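Local coordinates for protein TqaL (Neurospora crassa, PDB 7EEH) that binds an iron(III) ion and belongs to the 2OG-Fe dioxygenase family of the cupin clan, at residues B[85-91]-B[303-308]; B[133-137]-B[190-194]. The protein carries 1 engineered substitution. One frame throughout, in Å; residues are numbered along the deposited sequence.

Contact 1: residues B[85-91]-B[303-308]; sequences FSTRSVR and MEVPLF
Strands 89-91 and 304-306 run antiparallel (axes 4.7 Å apart, 166°). V90 and V305 form the hydrogen-bonded pair (V90 N to V305 O 2.9 Å, V305 N to V90 O 3.0 Å); R91-E304 and S89-P306 are non-hydrogen-bonded. R88 (phi/psi 50/54) opens a G1 beta bulge with S89 opposite D84, its O receiving L307 N at 2.9 Å. On one face V90 CG1 nests against V305 CG2 (3.5 Å), and L307 (mt) wedges between V90 CG1 (from CD2, 4.4 Å) and F85 CE1 (from CD1, 3.7 Å); F308 CE1 meets the F85 ring edge (CE1, 4.4 Å). The R88 guanidinium lies flat on F308, centres 4.3 Å apart, an off-centre cation-pi contact. On the other face E304 (chi1 t) and R91 (ptp) make a two-pronged salt bridge, OE1-NE 3.0 Å and OE2-NH2 3.2 Å. S89 OG donates to E304 OE2 (2.8 Å) and receives T87 OG1 (2.7 Å); R91 NH1 forms a second salt bridge with D84. Charge on the more exposed face and apolar contact beneath thus hold this edge strand.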
ATOM      1  N   PHE B  85      23.381   5.642 -17.826  1.00 32.86           N
ATOM      2  CA  PHE B  85      22.974   4.354 -17.289  1.00 34.04           C
ATOM      3  C   PHE B  85      24.150   3.423 -17.019  1.00 38.19           C
ATOM      4  O   PHE B  85      23.931   2.274 -16.628  1.00 39.31           O
ATOM      5  CB  PHE B  85      21.947   3.711 -18.214  1.00 33.72           C
ATOM      6  CG  PHE B  85      20.572   4.269 -18.020  1.00 34.72           C
ATOM      7  CD1 PHE B  85      19.854   3.974 -16.872  1.00 35.21           C
ATOM      8  CD2 PHE B  85      20.022   5.136 -18.943  1.00 33.74           C
ATOM      9  CE1 PHE B  85      18.597   4.505 -16.670  1.00 35.02           C
ATOM     10  CE2 PHE B  85      18.764   5.679 -18.741  1.00 30.52           C
ATOM     11  CZ  PHE B  85      18.052   5.359 -17.609  1.00 29.67           C
ATOM     12  N   SER B  86      25.383   3.901 -17.189  1.00 38.36           N
ATOM     13  CA  SER B  86      26.553   3.210 -16.664  1.00 38.73           C
ATOM     14  C   SER B  86      26.848   3.647 -15.237  1.00 34.67           C
ATOM     15  O   SER B  86      27.047   2.813 -14.356  1.00 35.99           O
ATOM     16  CB  SER B  86      27.776   3.470 -17.544  1.00 41.16           C
ATOM     17  OG  SER B  86      27.488   3.170 -18.888  1.00 50.41           O
ATOM     18  N   THR B  87      26.877   4.954 -15.001  1.00 33.63           N
ATOM     19  CA  THR B  87      26.988   5.474 -13.647  1.00 35.25           C
ATOM     20  C   THR B  87      25.656   5.470 -12.912  1.00 34.18           C
ATOM     21  O   THR B  87      25.638   5.746 -11.710  1.00 36.16           O
ATOM     22  CB  THR B  87      27.560   6.893 -13.668  1.00 36.30           C
ATOM     23  OG1 THR B  87      26.606   7.783 -14.259  1.00 37.30           O
ATOM     24  CG2 THR B  87      28.858   6.940 -14.480  1.00 33.51           C
ATOM     25  N   ARG B  88      24.561   5.154 -13.599  1.00 32.42           N
ATOM     26  CA  ARG B  88      23.219   5.146 -13.020  1.00 33.99           C
ATOM     27  C   ARG B  88      22.929   6.447 -12.271  1.00 32.12           C
ATOM     28  O   ARG B  88      22.543   6.458 -11.099  1.00 30.76           O
ATOM     29  CB  ARG B  88      23.025   3.926 -12.123  1.00 42.71           C
ATOM     30  CG  ARG B  88      22.615   2.694 -12.902  1.00 41.93           C
ATOM     31  CD  ARG B  88      23.032   1.421 -12.198  1.00 51.23           C
ATOM     32  NE  ARG B  88      22.120   1.061 -11.114  1.00 55.97           N
ATOM     33  CZ  ARG B  88      21.048   0.284 -11.259  1.00 55.81           C
ATOM     34  NH1 ARG B  88      20.734  -0.216 -12.450  1.00 57.17           N
ATOM     35  NH2 ARG B  88      20.288   0.007 -10.207  1.00 57.21           N
ATOM     36  N   SER B  89      23.115   7.560 -12.979  1.00 31.78           N
ATOM     37  CA  SER B  89      22.906   8.884 -12.416  1.00 29.65           C
ATOM     38  C   SER B  89      22.477   9.826 -13.533  1.00 28.30           C
ATOM     39  O   SER B  89      22.465   9.462 -14.709  1.00 28.55           O
ATOM     40  CB  SER B  89      24.176   9.392 -11.731  1.00 32.06           C
ATOM     41  OG  SER B  89      25.264   9.402 -12.645  1.00 29.27           O
ATOM     42  N   VAL B  90      22.108  11.043 -13.159  1.00 26.96           N
ATOM     43  CA  VAL B  90      21.819  12.090 -14.128  1.00 28.01           C
ATOM     44  C   VAL B  90      22.645  13.308 -13.735  1.00 28.23           C
ATOM     45  O   VAL B  90      22.794  13.602 -12.545  1.00 29.68           O
ATOM     46  CB  VAL B  90      20.309  12.408 -14.197  1.00 26.65           C
ATOM     47  CG1 VAL B  90      19.780  12.739 -12.838  1.00 30.70           C
ATOM     48  CG2 VAL B  90      20.035  13.551 -15.159  1.00 23.92           C
ATOM     49  N   ARG B  91      23.222  13.986 -14.729  1.00 27.29           N
ATOM     50  CA  ARG B  91      24.174  15.056 -14.471  1.00 27.66           C
ATOM     51  C   ARG B  91      23.919  16.219 -15.418  1.00 28.76           C
ATOM     52  O   ARG B  91      23.407  16.039 -16.524  1.00 29.46           O
ATOM     53  CB  ARG B  91      25.633  14.571 -14.617  1.00 28.49           C
ATOM     54  CG  ARG B  91      26.170  14.548 -16.050  1.00 31.98           C
ATOM     55  CD  ARG B  91      27.618  14.028 -16.105  1.00 34.28           C
ATOM     56  NE  ARG B  91      27.749  12.810 -15.319  1.00 30.39           N
ATOM     57  CZ  ARG B  91      27.728  11.586 -15.834  1.00 31.07           C
ATOM     58  NH1 ARG B  91      27.621  11.411 -17.145  1.00 28.30           N
ATOM     59  NH2 ARG B  91      27.818  10.536 -15.032  1.00 32.14           N
HETATM   60  N   MSE B 303      26.106  19.384 -11.394  1.00 31.05           N
HETATM   61  CA  MSE B 303      24.973  18.731 -10.757  1.00 30.28           C
HETATM   62  C   MSE B 303      24.977  17.256 -11.129  1.00 29.45           C
HETATM   63  O   MSE B 303      25.143  16.899 -12.294  1.00 27.35           O
HETATM   64  CB  MSE B 303      23.666  19.415 -11.168  1.00 28.03           C
HETATM   65  CG  MSE B 303      22.455  18.957 -10.395  1.00 30.64           C
HETATM   66 SE   MSE B 303      21.490  17.522 -11.315  1.00 55.38          SE
HETATM   67  CE  MSE B 303      19.887  18.367 -11.397  1.00 12.05           C
ATOM     68  N   GLU B 304      24.838  16.385 -10.131  1.00 30.97           N
ATOM     69  CA  GLU B 304      24.744  14.960 -10.407  1.00 28.56           C
ATOM     70  C   GLU B 304      24.020  14.289  -9.254  1.00 32.61           C
ATOM     71  O   GLU B 304      24.384  14.499  -8.095  1.00 33.69           O
ATOM     72  CB  GLU B 304      26.126  14.334 -10.611  1.00 34.00           C
ATOM     73  CG  GLU B 304      26.076  12.839 -10.883  1.00 31.99           C
ATOM     74  CD  GLU B 304      27.199  12.353 -11.778  1.00 34.00           C
ATOM     75  OE1 GLU B 304      27.927  13.187 -12.356  1.00 38.09           O
ATOM     76  OE2 GLU B 304      27.340  11.125 -11.919  1.00 36.16           O
ATOM     77  N   VAL B 305      22.984  13.515  -9.566  1.00 33.06           N
ATOM     78  CA  VAL B 305      22.234  12.791  -8.543  1.00 30.48           C
ATOM     79  C   VAL B 305      22.063  11.355  -9.016  1.00 29.25           C
ATOM     80  O   VAL B 305      21.959  11.110 -10.224  1.00 30.08           O
ATOM     81  CB  VAL B 305      20.866  13.435  -8.245  1.00 33.68           C
ATOM     82  CG1 VAL B 305      21.032  14.869  -7.760  1.00 35.04           C
ATOM     83  CG2 VAL B 305      19.950  13.378  -9.447  1.00 33.57           C
ATOM     84  N   PRO B 306      22.037  10.383  -8.109  1.00 32.97           N
ATOM     85  CA  PRO B 306      21.807   8.996  -8.525  1.00 32.44           C
ATOM     86  C   PRO B 306      20.386   8.792  -9.022  1.00 29.76           C
ATOM     87  O   PRO B 306      19.449   9.442  -8.562  1.00 33.08           O
ATOM     88  CB  PRO B 306      22.066   8.193  -7.245  1.00 34.37           C
ATOM     89  CG  PRO B 306      21.896   9.177  -6.128  1.00 34.48           C
ATOM     90  CD  PRO B 306      22.346  10.494  -6.674  1.00 34.63           C
ATOM     91  N   LEU B 307      20.238   7.884  -9.993  1.00 31.25           N
ATOM     92  CA  LEU B 307      18.909   7.460 -10.425  1.00 31.76           C
ATOM     93  C   LEU B 307      18.332   6.416  -9.490  1.00 34.87           C
ATOM     94  O   LEU B 307      17.110   6.337  -9.331  1.00 35.30           O
ATOM     95  CB  LEU B 307      18.954   6.881 -11.838  1.00 30.46           C
ATOM     96  CG  LEU B 307      19.181   7.857 -12.982  1.00 33.96           C
ATOM     97  CD1 LEU B 307      19.501   7.096 -14.254  1.00 33.40           C
ATOM     98  CD2 LEU B 307      17.951   8.719 -13.158  1.00 29.01           C
ATOM     99  N   PHE B 308      19.195   5.606  -8.884  1.00 37.38           N
ATOM    100  CA  PHE B 308      18.807   4.534  -7.981  1.00 38.06           C
ATOM    101  C   PHE B 308      19.667   4.635  -6.734  1.00 39.02           C
ATOM    102  O   PHE B 308      20.893   4.735  -6.827  1.00 40.50           O
ATOM    103  CB  PHE B 308      18.964   3.160  -8.641  1.00 38.80           C
ATOM    104  CG  PHE B 308      18.312   3.051 -10.006  1.00 42.41           C
ATOM    105  CD1 PHE B 308      19.017   3.380 -11.161  1.00 43.30           C
ATOM    106  CD2 PHE B 308      17.000   2.604 -10.137  1.00 44.39           C
ATOM    107  CE1 PHE B 308      18.421   3.261 -12.423  1.00 45.36           C
ATOM    108  CE2 PHE B 308      16.398   2.486 -11.390  1.00 37.84           C
ATOM    109  CZ  PHE B 308      17.107   2.819 -12.532  1.00 42.57           C
TER

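Contact 2: residues B[133-137]-B[190-194]; sequences LLVFK and HTMTT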
ATOM      1  N   LEU B 133      11.777  14.844 -10.391  1.00 19.66           N
ATOM      2  CA  LEU B 133      11.156  14.752 -11.710  1.00 18.15           C
ATOM      3  C   LEU B 133      12.085  14.089 -12.716  1.00 19.85           C
ATOM      4  O   LEU B 133      11.639  13.274 -13.527  1.00 20.90           O
ATOM      5  CB  LEU B 133      10.727  16.131 -12.213  1.00 19.33           C
ATOM      6  CG  LEU B 133       9.354  16.621 -11.743  1.00 18.18           C
ATOM      7  CD1 LEU B 133       9.147  18.092 -12.099  1.00 17.36           C
ATOM      8  CD2 LEU B 133       8.219  15.746 -12.316  1.00 17.09           C
ATOM      9  N   LEU B 134      13.377  14.428 -12.689  1.00 21.66           N
ATOM     10  CA  LEU B 134      14.331  13.777 -13.584  1.00 19.48           C
ATOM     11  C   LEU B 134      14.435  12.289 -13.285  1.00 20.95           C
ATOM     12  O   LEU B 134      14.450  11.462 -14.202  1.00 20.85           O
ATOM     13  CB  LEU B 134      15.707  14.432 -13.460  1.00 19.94           C
ATOM     14  CG  LEU B 134      15.956  15.765 -14.175  1.00 19.12           C
ATOM     15  CD1 LEU B 134      17.297  16.313 -13.740  1.00 19.04           C
ATOM     16  CD2 LEU B 134      15.915  15.596 -15.694  1.00 16.45           C
ATOM     17  N   VAL B 135      14.554  11.932 -12.003  1.00 21.36           N
ATOM     18  CA  VAL B 135      14.643  10.524 -11.635  1.00 20.14           C
ATOM     19  C   VAL B 135      13.392   9.789 -12.101  1.00 19.20           C
ATOM     20  O   VAL B 135      13.471   8.707 -12.697  1.00 21.93           O
ATOM     21  CB  VAL B 135      14.874  10.386 -10.118  1.00 21.71           C
ATOM     22  CG1 VAL B 135      14.905   8.951  -9.712  1.00 21.22           C
ATOM     23  CG2 VAL B 135      16.204  11.039  -9.730  1.00 21.81           C
ATOM     24  N   PHE B 136      12.220  10.374 -11.842  1.00 20.70           N
ATOM     25  CA  PHE B 136      10.952   9.793 -12.282  1.00 20.05           C
ATOM     26  C   PHE B 136      10.991   9.438 -13.760  1.00 20.27           C
ATOM     27  O   PHE B 136      10.665   8.309 -14.152  1.00 21.36           O
ATOM     28  CB  PHE B 136       9.818  10.784 -11.996  1.00 16.03           C
ATOM     29  CG  PHE B 136       8.463  10.410 -12.597  1.00 18.06           C
ATOM     30  CD1 PHE B 136       7.575   9.596 -11.897  1.00 19.49           C
ATOM     31  CD2 PHE B 136       8.047  10.956 -13.800  1.00 16.48           C
ATOM     32  CE1 PHE B 136       6.308   9.312 -12.409  1.00 17.51           C
ATOM     33  CE2 PHE B 136       6.792  10.683 -14.319  1.00 20.55           C
ATOM     34  CZ  PHE B 136       5.916   9.852 -13.619  1.00 20.98           C
ATOM     35  N   LYS B 137      11.384  10.392 -14.601  1.00 18.17           N
ATOM     36  CA  LYS B 137      11.382  10.153 -16.043  1.00 17.78           C
ATOM     37  C   LYS B 137      12.374   9.059 -16.428  1.00 21.36           C
ATOM     38  O   LYS B 137      12.053   8.178 -17.236  1.00 21.75           O
ATOM     39  CB  LYS B 137      11.698  11.446 -16.799  1.00 20.40           C
ATOM     40  CG  LYS B 137      11.691  11.251 -18.316  1.00 18.31           C
ATOM     41  CD  LYS B 137      11.829  12.546 -19.125  1.00 18.61           C
ATOM     42  CE  LYS B 137      11.515  12.248 -20.609  1.00 19.45           C
ATOM     43  NZ  LYS B 137      11.740  13.395 -21.529  1.00 19.86           N
ATOM     44  N   HIS B 190      11.516  10.553 -26.046  1.00 18.86           N
ATOM     45  CA  HIS B 190      10.485  10.722 -25.025  1.00 21.15           C
ATOM     46  C   HIS B 190      10.385  12.196 -24.672  1.00 19.02           C
ATOM     47  O   HIS B 190      11.409  12.845 -24.440  1.00 18.82           O
ATOM     48  CB  HIS B 190      10.801   9.936 -23.740  1.00 20.31           C
ATOM     49  CG  HIS B 190      11.039   8.478 -23.958  1.00 18.13           C
ATOM     50  ND1 HIS B 190      10.011   7.565 -24.072  1.00 18.74           N
ATOM     51  CD2 HIS B 190      12.188   7.770 -24.061  1.00 21.54           C
ATOM     52  CE1 HIS B 190      10.517   6.358 -24.251  1.00 18.89           C
ATOM     53  NE2 HIS B 190      11.838   6.456 -24.252  1.00 20.82           N
ATOM     54  N   THR B 191       9.163  12.713 -24.605  1.00 18.67           N
ATOM     55  CA  THR B 191       8.916  14.094 -24.217  1.00 17.36           C
ATOM     56  C   THR B 191       8.023  14.108 -22.983  1.00 20.75           C
ATOM     57  O   THR B 191       7.017  13.392 -22.932  1.00 18.48           O
ATOM     58  CB  THR B 191       8.231  14.906 -25.338  1.00 20.98           C
ATOM     59  OG1 THR B 191       9.064  14.957 -26.502  1.00 20.76           O
ATOM     60  CG2 THR B 191       7.955  16.360 -24.850  1.00 19.60           C
HETATM   61  N   MSE B 192       8.401  14.912 -21.987  1.00 18.47           N
HETATM   62  CA  MSE B 192       7.636  15.052 -20.747  1.00 17.37           C
HETATM   63  C   MSE B 192       7.370  16.542 -20.521  1.00 16.68           C
HETATM   64  O   MSE B 192       8.294  17.374 -20.610  1.00 18.10           O
HETATM   65  CB  MSE B 192       8.393  14.448 -19.544  1.00 14.48           C
HETATM   66  CG  MSE B 192       7.621  14.515 -18.222  1.00 19.48           C
HETATM   67 SE   MSE B 192       8.204  13.209 -16.923  1.00 22.40          SE
HETATM   68  CE  MSE B 192       9.446  14.261 -15.774  1.00 21.42           C
ATOM     69  N   THR B 193       6.114  16.888 -20.257  1.00 16.95           N
ATOM     70  CA  THR B 193       5.705  18.264 -19.995  1.00 17.48           C
ATOM     71  C   THR B 193       4.991  18.305 -18.656  1.00 19.12           C
ATOM     72  O   THR B 193       3.962  17.643 -18.474  1.00 19.40           O
ATOM     73  CB  THR B 193       4.793  18.789 -21.098  1.00 19.29           C
ATOM     74  OG1 THR B 193       3.616  17.972 -21.167  1.00 22.66           O
ATOM     75  CG2 THR B 193       5.513  18.720 -22.435  1.00 20.37           C
ATOM     76  N   THR B 194       5.536  19.080 -17.728  1.00 18.53           N
ATOM     77  CA  THR B 194       5.067  19.133 -16.355  1.00 17.72           C
ATOM     78  C   THR B 194       4.667  20.568 -16.053  1.00 19.28           C
ATOM     79  O   THR B 194       5.425  21.499 -16.333  1.00 16.12           O
ATOM     80  CB  THR B 194       6.156  18.644 -15.402  1.00 18.04           C
ATOM     81  OG1 THR B 194       6.364  17.236 -15.606  1.00 19.19           O
ATOM     82  CG2 THR B 194       5.789  18.897 -13.943  1.00 16.36           C
TER
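The contact belongs to the core of the cupin-type fold, where helix 128-141 covers the face of the major sheet turned away from the iron site. Axes of the two segments lie 10.9 Å apart and cross at 144°. Strand alternation supplies the bridging side chains: H190, M192 and T194 point toward the helix, T191 away from it. Selenomethionine M192 contributes the most covered surface of the contact, 109 Å². Its SE approaches the F136 ring at the edge (5.0 Å to the centroid, 87° off the normal), a Met-aromatic contact, while its CE sits 3.7 Å from K137 CB and 4.0 Å from L133 CD2. L133 CD1 meets T194 CG2 at 3.9 Å. K137, all t and extended, spans the gap so that NZ donates to H190 O at 3.0 Å; weak bonds to F274 O and T276 OG1 further occupy this buried amine. On the reverse side T191 OG1 bonds to D186, which completes the iron site with H184 and H253, and the T191 side chain is about 6 Å from the iron. Two histidines and one carboxylate beside a helix-backed antiparallel sheet are typical of the double-stranded beta-helix of 2OG-Fe dioxygenases.

From the N terminus, the chain passes helix 12-31, strand 33-36 at the other edge of the sheet and helix 38-48, which touches L133 and F136. Strand 74-84 then turns into strand 89-92, the first half of contact 1, whose partner segment begins 212 residues after it ends. Helix 128-141 follows, then strand 158-170 and the iron ligands H184 and D186, before strand 190-199 closes contact 2, 53 residues on between closest ends. Contact 2 is therefore nested inside the far longer loop closed by 304-306. The centres are 15 Å apart, yet the helix joins them: L134 CD1 lies 4.1 Å from M303 CE, and V135 CG1 3.4 Å from L307 O. One helix thus spans from one edge strand of the sheet to its interior.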